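Local coordinates for second substrate binding domain of putative amino acid ABC transporter (Streptococcus pneumoniae, PDB 4OEN), which probably captures an amino acid outside the cell and delivers it to the membrane part of an ABC transporter, at residues Y5-D10 / G65-M70; D81-Y86 / M200-L205; S103-K108 / S129-K134; K108-G113 / A152-M157. All coordinates share one frame; numbering follows the deposited sequence.

Contact 1: Y5-D10 / G65-M70; sequences YIIASD and GIIAGM
Ser9 turns its OG anti to the backbone N (chi1 -171°), which carries the hydroxyl to the carbonyl of Ile67; Ile7 likewise holds CG2 anti to its own N, aiming that methyl at Ile67 CG2. The Ser9 OG to Ile67 O hydrogen bond is short, 2.6 Å, and lies in the carbonyl plane. It takes over where the backbone ladder stops. Up to that point the two chains run parallel: Gly65 N donates to Ile6 O at 3.2 Å, Ala8 N to Gly65 O at 2.9 Å in a nearly straight bond (170°), and Ile67 N to Ala8 O at 3.2 Å. This pairing of strand 5-8 with strand 65-66 belongs to the sheet of one lobe of the type II periplasmic binding protein fold, with strand 44-47 on the other edge of 5-8. On the face bearing Ile7, its CG2 meets Ile67 CG2 obliquely at 3.8 Å, and Phe187 packs on both residues. The other face carries Ala8 and Ile66, covered by helix 51-60; here Ile66 CG1 rests 3.4 Å from Ala8 O. Beyond the ladder the chains stay close through Ala68, whose CB approaches Asp10 CB at 4.1 Å. An acetate ion lies beside the Asp10 side chain, while Asp10 N, buried by the contact, has no hydrogen-bond partner in the model.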
loop_
_atom_site.group_PDB
_atom_site.type_symbol
_atom_site.label_atom_id
_atom_site.label_comp_id
_atom_site.label_asym_id
_atom_site.label_seq_id
_atom_site.Cartn_x
_atom_site.Cartn_y
_atom_site.Cartn_z
ATOM N N TYR A 5 1.246 -20.641 -13.534
ATOM C CA TYR A 5 1.586 -20.266 -12.162
ATOM C C TYR A 5 0.339 -19.756 -11.470
ATOM O O TYR A 5 -0.366 -18.908 -12.010
ATOM C CB TYR A 5 2.653 -19.175 -12.093
ATOM C CG TYR A 5 4.037 -19.589 -12.517
ATOM C CD1 TYR A 5 4.830 -20.381 -11.698
ATOM C CD2 TYR A 5 4.558 -19.166 -13.733
ATOM C CE1 TYR A 5 6.105 -20.750 -12.085
ATOM C CE2 TYR A 5 5.824 -19.531 -14.132
ATOM C CZ TYR A 5 6.593 -20.323 -13.307
ATOM O OH TYR A 5 7.852 -20.679 -13.713
ATOM N N ILE A 6 0.078 -20.253 -10.272
ATOM C CA ILE A 6 -1.070 -19.796 -9.504
ATOM C C ILE A 6 -0.653 -18.670 -8.579
ATOM O O ILE A 6 0.259 -18.834 -7.775
ATOM C CB ILE A 6 -1.691 -20.943 -8.692
ATOM C CG1 ILE A 6 -2.169 -22.048 -9.634
ATOM C CG2 ILE A 6 -2.842 -20.438 -7.846
ATOM C CD1 ILE A 6 -2.777 -23.225 -8.916
ATOM N N ILE A 7 -1.312 -17.520 -8.709
ATOM C CA ILE A 7 -0.981 -16.345 -7.913
ATOM C C ILE A 7 -2.133 -16.023 -6.990
ATOM O O ILE A 7 -3.231 -15.753 -7.442
ATOM C CB ILE A 7 -0.690 -15.097 -8.780
ATOM C CG1 ILE A 7 0.345 -15.422 -9.862
ATOM C CG2 ILE A 7 -0.232 -13.931 -7.892
ATOM C CD1 ILE A 7 1.679 -15.889 -9.311
ATOM N N ALA A 8 -1.878 -16.062 -5.692
ATOM C CA ALA A 8 -2.931 -15.829 -4.720
ATOM C C ALA A 8 -2.847 -14.418 -4.160
ATOM O O ALA A 8 -1.754 -13.868 -3.993
ATOM C CB ALA A 8 -2.842 -16.863 -3.608
ATOM N N SER A 9 -4.006 -13.831 -3.871
ATOM C CA SER A 9 -4.049 -12.461 -3.408
ATOM C C SER A 9 -5.162 -12.231 -2.393
ATOM O O SER A 9 -5.925 -13.143 -2.047
ATOM C CB SER A 9 -4.219 -11.521 -4.615
ATOM O OG SER A 9 -4.071 -10.171 -4.231
ATOM N N ASP A 10 -5.221 -11.006 -1.882
ATOM C CA ASP A 10 -6.318 -10.577 -1.026
ATOM C C ASP A 10 -7.542 -10.239 -1.868
ATOM O O ASP A 10 -7.491 -10.239 -3.097
ATOM C CB ASP A 10 -5.858 -9.370 -0.198
ATOM C CG ASP A 10 -6.684 -9.135 1.048
ATOM O OD1 ASP A 10 -7.578 -9.943 1.389
ATOM O OD2 ASP A 10 -6.395 -8.136 1.728
ATOM N N GLY A 65 2.742 -18.091 -5.930
ATOM C CA GLY A 65 3.190 -16.783 -5.494
ATOM C C GLY A 65 2.059 -16.019 -4.861
ATOM O O GLY A 65 0.897 -16.394 -5.013
ATOM N N ILE A 66 2.418 -14.986 -4.112
ATOM C CA ILE A 66 1.439 -14.079 -3.519
ATOM C C ILE A 66 1.769 -12.627 -3.846
ATOM O O ILE A 66 2.926 -12.213 -3.803
ATOM C CB ILE A 66 1.340 -14.278 -1.986
ATOM C CG1 ILE A 66 0.374 -13.263 -1.373
ATOM C CG2 ILE A 66 2.711 -14.200 -1.313
ATOM C CD1 ILE A 66 0.110 -13.492 0.117
ATOM N N ILE A 67 0.742 -11.876 -4.233
ATOM C CA ILE A 67 0.889 -10.433 -4.408
ATOM C C ILE A 67 -0.359 -9.829 -3.787
ATOM O O ILE A 67 -1.476 -10.218 -4.126
ATOM C CB ILE A 67 1.088 -10.029 -5.904
ATOM C CG1 ILE A 67 1.611 -8.590 -5.992
ATOM C CG2 ILE A 67 -0.176 -10.288 -6.771
ATOM C CD1 ILE A 67 1.912 -8.130 -7.446
ATOM N N ALA A 68 -0.172 -8.938 -2.819
ATOM C CA ALA A 68 -1.304 -8.422 -2.045
ATOM C C ALA A 68 -0.891 -7.255 -1.169
ATOM O O ALA A 68 -1.155 -7.261 0.032
ATOM C CB ALA A 68 -1.924 -9.544 -1.169
ATOM N N GLY A 69 -0.224 -6.260 -1.758
ATOM C CA GLY A 69 0.300 -5.146 -0.984
ATOM C C GLY A 69 1.104 -5.631 0.207
ATOM O O GLY A 69 1.037 -5.055 1.296
ATOM N N MET A 70 1.872 -6.693 -0.022
ATOM C CA MET A 70 2.537 -7.435 1.050
ATOM C C MET A 70 3.824 -6.779 1.509
ATOM O O MET A 70 4.745 -6.573 0.715
ATOM C CB MET A 70 2.826 -8.854 0.576
ATOM C CG MET A 70 3.526 -9.719 1.606
ATOM S SD MET A 70 3.629 -11.417 0.981
ATOM C CE MET A 70 4.401 -12.246 2.371
#

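Contact 2: D81-Y86 / M200-L205; sequences DFSESY and MFNNGL
Phe201 and Asn202, neighbours on helix 195-210, grip Ser83 and Glu84 in the chain that follows Phe82, so that the helix packs beside the sheet of one lobe of the periplasmic binding protein fold. The tight part lies around Ser83. Its CB sits 3.4 Å from Phe201 CD2 and 3.3 Å from Asn202 OD1, filling the angle between the ring and the amide. With chi1 at 73°, Ser83 OG stands between its own N and carbonyl carbon; from there it donates to Glu84 O at 2.7 Å, and it also bonds Phe187 N in strand 180-190; the Phe187 ring stacks on Phe201. Deeper in, Tyr86 CD2 approaches the edge of the Phe201 ring at CZ, and Leu205 sets both methyls against Tyr86 CB, CD1 at 4.0 Å. Helix 28-40 closes this side, with Leu32 on Tyr86 and Ile36 on Phe201. Toward solvent the contact is looser. There the exposed Glu84 side chain, in one of its two modelled positions, lays CG beside the Asn202 amide. A water joins Phe82 O, to which it donates, and Asn202 ND2, from which it accepts, so both ends of the amide are used. The amide oxygen takes the backbone N-H of Glu84: Glu84 N donates to Asn202 OD1 at 2.8 Å, 164° at the hydrogen, from a position tilted 31° out of the amide plane.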
loop_
_atom_site.group_PDB
_atom_site.type_symbol
_atom_site.label_atom_id
_atom_site.label_comp_id
_atom_site.label_asym_id
_atom_site.label_seq_id
_atom_site.Cartn_x
_atom_site.Cartn_y
_atom_site.Cartn_z
ATOM N N ASP A 81 10.519 -15.928 -0.026
ATOM C CA ASP A 81 11.507 -15.188 -0.801
ATOM C C ASP A 81 10.779 -14.065 -1.528
ATOM O O ASP A 81 9.784 -14.300 -2.203
ATOM C CB ASP A 81 12.225 -16.090 -1.811
ATOM C CG ASP A 81 13.165 -17.099 -1.156
ATOM O OD1 ASP A 81 13.641 -16.862 -0.026
ATOM O OD2 ASP A 81 13.435 -18.139 -1.796
ATOM N N PHE A 82 11.282 -12.848 -1.380
ATOM C CA PHE A 82 10.631 -11.683 -1.945
ATOM C C PHE A 82 11.270 -11.249 -3.247
ATOM O O PHE A 82 12.479 -11.423 -3.449
ATOM C CB PHE A 82 10.673 -10.525 -0.951
ATOM C CG PHE A 82 9.712 -10.665 0.201
ATOM C CD1 PHE A 82 8.367 -10.359 0.043
ATOM C CD2 PHE A 82 10.171 -11.034 1.461
ATOM C CE1 PHE A 82 7.478 -10.456 1.114
ATOM C CE2 PHE A 82 9.294 -11.132 2.527
ATOM C CZ PHE A 82 7.945 -10.836 2.357
ATOM N N SER A 83 10.454 -10.663 -4.111
ATOM C CA SER A 83 10.935 -9.909 -5.259
ATOM C C SER A 83 11.555 -8.588 -4.831
ATOM O O SER A 83 11.513 -8.200 -3.664
ATOM C CB SER A 83 9.793 -9.604 -6.220
ATOM O OG SER A 83 8.947 -8.592 -5.682
ATOM N N GLU A 84 12.101 -7.872 -5.796
ATOM C CA GLU A 84 12.443 -6.473 -5.611
ATOM C C GLU A 84 11.186 -5.721 -5.218
ATOM O O GLU A 84 10.089 -6.103 -5.623
ATOM C CB GLU A 84 13.032 -5.881 -6.896
ATOM C CG GLU A 84 14.344 -6.496 -7.314
ATOM C CD GLU A 84 15.519 -5.908 -6.562
ATOM O OE1 GLU A 84 15.318 -4.920 -5.825
ATOM O OE2 GLU A 84 16.645 -6.429 -6.711
ATOM N N SER A 85 11.341 -4.657 -4.440
ATOM C CA SER A 85 10.210 -3.826 -4.070
ATOM C C SER A 85 9.594 -3.166 -5.289
ATOM O O SER A 85 10.318 -2.624 -6.131
ATOM C CB SER A 85 10.641 -2.749 -3.071
ATOM O OG SER A 85 9.533 -1.928 -2.721
ATOM N N TYR A 86 8.265 -3.172 -5.376
ATOM C CA TYR A 86 7.601 -2.414 -6.428
ATOM C C TYR A 86 6.906 -1.175 -5.881
ATOM O O TYR A 86 6.320 -0.407 -6.639
ATOM C CB TYR A 86 6.595 -3.279 -7.202
ATOM C CG TYR A 86 5.429 -3.842 -6.419
ATOM C CD1 TYR A 86 4.261 -3.110 -6.234
ATOM C CD2 TYR A 86 5.481 -5.121 -5.902
ATOM C CE1 TYR A 86 3.189 -3.647 -5.518
ATOM C CE2 TYR A 86 4.406 -5.665 -5.183
ATOM C CZ TYR A 86 3.266 -4.918 -5.008
ATOM O OH TYR A 86 2.194 -5.437 -4.302
ATOM N N MET A 200 11.787 -13.836 -13.053
ATOM C CA MET A 200 10.951 -13.224 -14.085
ATOM C C MET A 200 10.165 -12.027 -13.562
ATOM O O MET A 200 9.942 -11.054 -14.294
ATOM C CB MET A 200 10.001 -14.262 -14.679
ATOM C CG MET A 200 10.734 -15.294 -15.518
ATOM S SD MET A 200 9.642 -16.405 -16.403
ATOM C CE MET A 200 8.842 -17.256 -15.037
ATOM N N PHE A 201 9.733 -12.079 -12.303
ATOM C CA PHE A 201 9.022 -10.930 -11.767
ATOM C C PHE A 201 9.942 -9.723 -11.759
ATOM O O PHE A 201 9.557 -8.633 -12.189
ATOM C CB PHE A 201 8.488 -11.191 -10.354
ATOM C CG PHE A 201 7.684 -10.038 -9.790
ATOM C CD1 PHE A 201 6.294 -10.035 -9.869
ATOM C CD2 PHE A 201 8.315 -8.952 -9.211
ATOM C CE1 PHE A 201 5.555 -8.968 -9.359
ATOM C CE2 PHE A 201 7.592 -7.882 -8.702
ATOM C CZ PHE A 201 6.201 -7.892 -8.777
ATOM N N ASN A 202 11.160 -9.910 -11.269
ATOM C CA ASN A 202 12.102 -8.804 -11.184
ATOM C C ASN A 202 12.464 -8.273 -12.566
ATOM O O ASN A 202 12.604 -7.072 -12.742
ATOM C CB ASN A 202 13.363 -9.227 -10.442
ATOM C CG ASN A 202 13.120 -9.439 -8.957
ATOM O OD1 ASN A 202 12.124 -8.972 -8.408
ATOM N ND2 ASN A 202 14.041 -10.127 -8.303
ATOM N N ASN A 203 12.638 -9.167 -13.536
ATOM C CA ASN A 203 12.951 -8.732 -14.897
ATOM C C ASN A 203 11.772 -8.009 -15.533
ATOM O O ASN A 203 11.949 -7.003 -16.225
ATOM C CB ASN A 203 13.362 -9.921 -15.761
ATOM C CG ASN A 203 14.725 -10.451 -15.392
ATOM O OD1 ASN A 203 15.513 -9.756 -14.750
ATOM N ND2 ASN A 203 15.018 -11.673 -15.798
ATOM N N GLY A 204 10.571 -8.537 -15.311
ATOM C CA GLY A 204 9.359 -7.923 -15.825
ATOM C C GLY A 204 9.165 -6.541 -15.225
ATOM O O GLY A 204 8.839 -5.589 -15.927
ATOM N N LEU A 205 9.395 -6.429 -13.920
ATOM C CA LEU A 205 9.267 -5.150 -13.242
ATOM C C LEU A 205 10.234 -4.122 -13.828
ATOM O O LEU A 205 9.850 -2.975 -14.108
ATOM C CB LEU A 205 9.514 -5.309 -11.734
ATOM C CG LEU A 205 9.432 -4.024 -10.899
ATOM C CD1 LEU A 205 8.038 -3.428 -10.940
ATOM C CD2 LEU A 205 9.839 -4.300 -9.461
HETATM O O HOH W 1 14.322 -10.673 -5.384
#

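Contact 3: S103-K108 / S129-K134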
loop_
_atom_site.group_PDB
_atom_site.type_symbol
_atom_site.label_atom_id
_atom_site.label_comp_id
_atom_site.label_asym_id
_atom_site.label_seq_id
_atom_site.Cartn_x
_atom_site.Cartn_y
_atom_site.Cartn_z
ATOM N N SER A 103 4.107 22.145 6.934
ATOM C CA SER A 103 5.269 21.535 7.572
ATOM C C SER A 103 4.841 20.934 8.903
ATOM O O SER A 103 3.788 21.270 9.419
ATOM C CB SER A 103 6.382 22.548 7.796
ATOM O OG SER A 103 6.026 23.491 8.793
ATOM N N TYR A 104 5.661 20.057 9.464
ATOM C CA TYR A 104 5.321 19.493 10.770
ATOM C C TYR A 104 5.391 20.580 11.843
ATOM O O TYR A 104 4.657 20.540 12.821
ATOM C CB TYR A 104 6.249 18.330 11.128
ATOM C CG TYR A 104 6.019 17.091 10.299
ATOM C CD1 TYR A 104 4.747 16.556 10.135
ATOM C CD2 TYR A 104 7.077 16.468 9.653
ATOM C CE1 TYR A 104 4.542 15.405 9.365
ATOM C CE2 TYR A 104 6.877 15.341 8.881
ATOM C CZ TYR A 104 5.624 14.816 8.742
ATOM O OH TYR A 104 5.474 13.695 7.968
ATOM N N GLU A 105 6.284 21.540 11.654
ATOM C CA GLU A 105 6.389 22.684 12.560
ATOM C C GLU A 105 5.073 23.463 12.626
ATOM O O GLU A 105 4.723 24.017 13.672
ATOM C CB GLU A 105 7.526 23.617 12.123
ATOM C CG GLU A 105 8.932 23.087 12.403
ATOM C CD GLU A 105 9.437 22.112 11.347
ATOM O OE1 GLU A 105 8.729 21.876 10.342
ATOM O OE2 GLU A 105 10.555 21.577 11.528
ATOM N N ASP A 106 4.335 23.497 11.513
ATOM C CA ASP A 106 3.046 24.199 11.485
ATOM C C ASP A 106 2.002 23.539 12.387
ATOM O O ASP A 106 0.967 24.139 12.693
ATOM C CB ASP A 106 2.500 24.273 10.059
ATOM C CG ASP A 106 3.243 25.279 9.194
ATOM O OD1 ASP A 106 3.972 26.132 9.746
ATOM O OD2 ASP A 106 3.079 25.228 7.951
ATOM N N LEU A 107 2.279 22.311 12.805
ATOM C CA LEU A 107 1.347 21.561 13.628
ATOM C C LEU A 107 1.457 21.903 15.103
ATOM O O LEU A 107 0.713 21.350 15.909
ATOM C CB LEU A 107 1.564 20.050 13.449
ATOM C CG LEU A 107 1.214 19.512 12.063
ATOM C CD1 LEU A 107 1.668 18.060 11.983
ATOM C CD2 LEU A 107 -0.289 19.641 11.864
ATOM N N LYS A 108 2.385 22.781 15.475
ATOM C CA LYS A 108 2.548 23.110 16.890
ATOM C C LYS A 108 1.229 23.609 17.474
ATOM O O LYS A 108 0.640 24.562 16.965
ATOM C CB LYS A 108 3.646 24.159 17.081
ATOM C CG LYS A 108 4.075 24.373 18.532
ATOM C CD LYS A 108 5.226 25.372 18.603
ATOM C CE LYS A 108 5.675 25.586 20.034
ATOM N NZ LYS A 108 4.549 26.075 20.875
ATOM N N SER A 129 6.954 15.179 20.773
ATOM C CA SER A 129 7.703 16.144 21.567
ATOM C C SER A 129 8.441 17.123 20.662
ATOM O O SER A 129 8.591 18.300 20.994
ATOM C CB SER A 129 8.687 15.436 22.498
ATOM O OG SER A 129 8.002 14.749 23.528
ATOM N N LYS A 130 8.894 16.623 19.517
ATOM C CA LYS A 130 9.631 17.436 18.554
ATOM C C LYS A 130 8.768 18.570 17.997
ATOM O O LYS A 130 9.234 19.715 17.889
ATOM C CB LYS A 130 10.162 16.553 17.419
ATOM C CG LYS A 130 11.001 17.298 16.378
ATOM C CD LYS A 130 11.584 16.330 15.375
ATOM C CE LYS A 130 12.463 17.038 14.364
ATOM N NZ LYS A 130 12.926 16.078 13.331
ATOM N N TYR A 131 7.507 18.268 17.671
ATOM C CA TYR A 131 6.677 19.241 16.962
ATOM C C TYR A 131 5.559 19.877 17.781
ATOM O O TYR A 131 5.063 20.942 17.418
ATOM C CB TYR A 131 6.100 18.596 15.701
ATOM C CG TYR A 131 7.187 18.213 14.727
ATOM C CD1 TYR A 131 8.004 19.189 14.151
ATOM C CD2 TYR A 131 7.403 16.889 14.384
ATOM C CE1 TYR A 131 8.999 18.840 13.265
ATOM C CE2 TYR A 131 8.394 16.535 13.497
ATOM C CZ TYR A 131 9.186 17.515 12.937
ATOM O OH TYR A 131 10.172 17.144 12.048
ATOM N N GLY A 132 5.168 19.246 18.884
ATOM C CA GLY A 132 4.269 19.884 19.834
ATOM C C GLY A 132 2.791 19.893 19.471
ATOM O O GLY A 132 2.052 20.788 19.904
ATOM N N TYR A 133 2.361 18.916 18.674
ATOM C CA TYR A 133 0.948 18.749 18.355
ATOM C C TYR A 133 0.289 17.854 19.385
ATOM O O TYR A 133 0.969 17.153 20.136
ATOM C CB TYR A 133 0.748 18.163 16.945
ATOM C CG TYR A 133 1.659 16.994 16.631
ATOM C CD1 TYR A 133 1.433 15.730 17.184
ATOM C CD2 TYR A 133 2.758 17.161 15.803
ATOM C CE1 TYR A 133 2.277 14.679 16.911
ATOM C CE2 TYR A 133 3.610 16.108 15.519
ATOM C CZ TYR A 133 3.364 14.869 16.078
ATOM O OH TYR A 133 4.222 13.832 15.797
ATOM N N LYS A 134 -1.034 17.918 19.438
ATOM C CA LYS A 134 -1.830 16.926 20.159
ATOM C C LYS A 134 -2.215 15.808 19.202
ATOM O O LYS A 134 -2.284 16.010 17.990
ATOM C CB LYS A 134 -3.085 17.566 20.750
ATOM C CG LYS A 134 -2.826 18.644 21.789
ATOM C CD LYS A 134 -4.129 19.318 22.194
ATOM C CE LYS A 134 -3.930 20.271 23.368
ATOM N NZ LYS A 134 -2.857 21.266 23.103
HETATM O O HOH W 2 11.274 19.086 10.730
#
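The Tyr131 ring is sandwiched between two aliphatic groups: Tyr104 CB stands over the centre of one face and Lys130 CG over the centre of the opposite one. The first is a CH-pi contact, with CB 3.4 Å from the ring centroid and only 5° off the normal. At the rim, in the ring plane, Glu105 OE2 comes to 3.6 Å from Tyr131 CE1, its carboxylate turned 81° from the ring. A water in the same plane joins the two residues, donating to Glu105 OE2 at 2.7 Å and lying 2.6 Å from Tyr131 OH. The rings of Tyr104 and Tyr131 meet obliquely, planes 41° apart. Segment 103-108 includes a short 3-10 turn at 105-107, and Ser103 OG accepts from Asp106 N in an ST motif; the segment leads into strand 111-115 and packs against the end of helix 128-131, in a lobe of the type II periplasmic binding protein fold. Gly132 leaves the helix with positive phi next to Lys108. Close by, Lys108 CA makes a CA-H...O contact to Tyr131 O at 3.4 Å. On the inner side Leu107 CB touches Tyr133 CD2 at 3.9 Å, and Val112 packs on both residues. The Tyr133 hydroxyl hydrogen-bonds to Leu124 O of helix 119-126.

Contact 4: K108-G113 / A152-M157; sequences KGKTVG and AIDAVM
Thr111 and Asp154 are joined by two hydrogen bonds that form a closed pair: Thr111 N donates to Asp154 OD2 at 2.9 Å, nearly straight (169°), and Asp154 N donates back to Thr111 O at 2.8 Å. OD2 receives the amide on its anti lone pair, the one turned away from OD1. Here the carboxylate stands in for a backbone carbonyl at the start of a parallel strand pair, 111-115 with 155-159, in a lobe of the type II periplasmic binding protein fold. Backbone bonds continue the ladder, from Gly113 N to Ala155 O at 2.8 Å and from Met157 N to Gly113 O at 3.0 Å. The short strand segments cross at -44°, a marked twist. Outward from Asp154, Lys110 lays CB and CD against the carboxylate, CB 3.5 Å from OD2. Its chain bends at chi2 (-68°), and its ammonium reaches OD1 through a water that accepts from NZ and donates to the carboxylate; the charges lie near each other without direct contact. On the face carrying Val112 and Ala155, Val112 CG1 rests over the Ala155-Val156 backbone. Leu107, Tyr133 and Leu124 pack on Val112, and strand 87-96 meets Ala155. Val156 lies on the other face, under helix 141-150. There Ile153 touches Thr111 methyl to methyl, CG2 to CG2, and its CD1 comes to rest 3.7 Å from Gly113 CA.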
loop_
_atom_site.group_PDB
_atom_site.type_symbol
_atom_site.label_atom_id
_atom_site.label_comp_id
_atom_site.label_asym_id
_atom_site.label_seq_id
_atom_site.Cartn_x
_atom_site.Cartn_y
_atom_site.Cartn_z
ATOM N N LYS A 108 2.385 22.781 15.475
ATOM C CA LYS A 108 2.548 23.110 16.890
ATOM C C LYS A 108 1.229 23.609 17.474
ATOM O O LYS A 108 0.640 24.562 16.965
ATOM C CB LYS A 108 3.646 24.159 17.081
ATOM C CG LYS A 108 4.075 24.373 18.532
ATOM C CD LYS A 108 5.226 25.372 18.603
ATOM C CE LYS A 108 5.675 25.586 20.034
ATOM N NZ LYS A 108 4.549 26.075 20.875
ATOM N N GLY A 109 0.746 22.930 18.510
ATOM C CA GLY A 109 -0.490 23.322 19.164
ATOM C C GLY A 109 -1.745 22.809 18.482
ATOM O O GLY A 109 -2.834 22.912 19.038
ATOM N N LYS A 110 -1.593 22.279 17.267
ATOM C CA LYS A 110 -2.700 21.711 16.509
ATOM C C LYS A 110 -2.992 20.281 16.958
ATOM O O LYS A 110 -2.232 19.679 17.722
ATOM C CB LYS A 110 -2.384 21.697 15.007
ATOM C CG LYS A 110 -1.962 23.010 14.415
ATOM C CD LYS A 110 -3.090 23.994 14.412
ATOM C CE LYS A 110 -2.715 25.269 13.650
ATOM N NZ LYS A 110 -3.775 26.286 13.870
ATOM N N THR A 111 -4.078 19.718 16.449
ATOM C CA THR A 111 -4.444 18.354 16.805
ATOM C C THR A 111 -4.460 17.482 15.560
ATOM O O THR A 111 -5.112 17.817 14.571
ATOM C CB THR A 111 -5.809 18.291 17.485
ATOM O OG1 THR A 111 -5.765 19.013 18.721
ATOM C CG2 THR A 111 -6.188 16.848 17.764
ATOM N N VAL A 112 -3.728 16.375 15.617
ATOM C CA VAL A 112 -3.624 15.452 14.490
ATOM C C VAL A 112 -4.338 14.144 14.815
ATOM O O VAL A 112 -4.081 13.565 15.856
ATOM C CB VAL A 112 -2.157 15.143 14.140
ATOM C CG1 VAL A 112 -2.108 14.227 12.916
ATOM C CG2 VAL A 112 -1.376 16.439 13.869
ATOM N N GLY A 113 -5.233 13.698 13.930
ATOM C CA GLY A 113 -5.886 12.403 14.062
ATOM C C GLY A 113 -5.057 11.245 13.529
ATOM O O GLY A 113 -4.270 11.399 12.587
ATOM N N ALA A 152 -12.687 19.290 13.546
ATOM C CA ALA A 152 -12.462 18.922 14.940
ATOM C C ALA A 152 -10.995 18.559 15.178
ATOM O O ALA A 152 -10.461 18.753 16.272
ATOM C CB ALA A 152 -13.370 17.765 15.339
ATOM N N ILE A 153 -10.364 17.991 14.156
ATOM C CA ILE A 153 -8.913 17.850 14.120
ATOM C C ILE A 153 -8.384 18.653 12.929
ATOM O O ILE A 153 -9.129 18.964 11.998
ATOM C CB ILE A 153 -8.476 16.384 14.024
ATOM C CG1 ILE A 153 -9.155 15.703 12.840
ATOM C CG2 ILE A 153 -8.847 15.649 15.322
ATOM C CD1 ILE A 153 -8.698 14.286 12.569
ATOM N N ASP A 154 -7.099 18.979 12.965
ATOM C CA ASP A 154 -6.478 19.829 11.953
ATOM C C ASP A 154 -5.811 19.059 10.819
ATOM O O ASP A 154 -5.542 19.608 9.750
ATOM C CB ASP A 154 -5.462 20.733 12.635
ATOM C CG ASP A 154 -6.107 21.622 13.674
ATOM O OD1 ASP A 154 -6.849 22.541 13.266
ATOM O OD2 ASP A 154 -5.886 21.406 14.885
ATOM N N ALA A 155 -5.531 17.789 11.060
ATOM C CA ALA A 155 -4.787 16.959 10.125
ATOM C C ALA A 155 -4.971 15.513 10.517
ATOM O O ALA A 155 -5.443 15.222 11.633
ATOM C CB ALA A 155 -3.303 17.320 10.124
ATOM N N VAL A 156 -4.629 14.622 9.589
ATOM C CA VAL A 156 -4.518 13.201 9.893
ATOM C C VAL A 156 -3.155 12.700 9.453
ATOM O O VAL A 156 -2.481 13.324 8.628
ATOM C CB VAL A 156 -5.588 12.345 9.175
ATOM C CG1 VAL A 156 -6.985 12.828 9.508
ATOM C CG2 VAL A 156 -5.355 12.366 7.650
ATOM N N MET A 157 -2.742 11.582 10.021
ATOM C CA MET A 157 -1.586 10.835 9.530
ATOM C C MET A 157 -2.090 9.460 9.090
ATOM O O MET A 157 -2.750 8.790 9.876
ATOM C CB MET A 157 -0.519 10.700 10.620
ATOM C CG MET A 157 0.877 10.413 10.109
ATOM S SD MET A 157 1.712 11.931 9.627
ATOM C CE MET A 157 3.170 11.296 8.789
HETATM O O HOH W 3 -6.501 25.123 14.059
#

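The contacts form two groups on opposite sides of the chain's centre. Contacts 1 and 2, centres 13 Å apart, touch where Tyr86 OH packs on Ile67 CG1 and Met70 CE on Phe82. Contacts 3 and 4, 9 Å apart, share Lys108 and are joined through strand 134-138, probably by hydrogen bonds from Lys134 N to Lys110 O and from Val112 N to Lys134 O. Between the groups, centres lie about 36 to 39 Å apart. Contact 1 closes before the others open; the segments of contacts 3 and 4 alternate along the chain, and both contacts fall between the segments of contact 2. Long strands 87-96 and 180-190 link the halves, consistent with a two-lobed binding protein whose lobes close on a ligand.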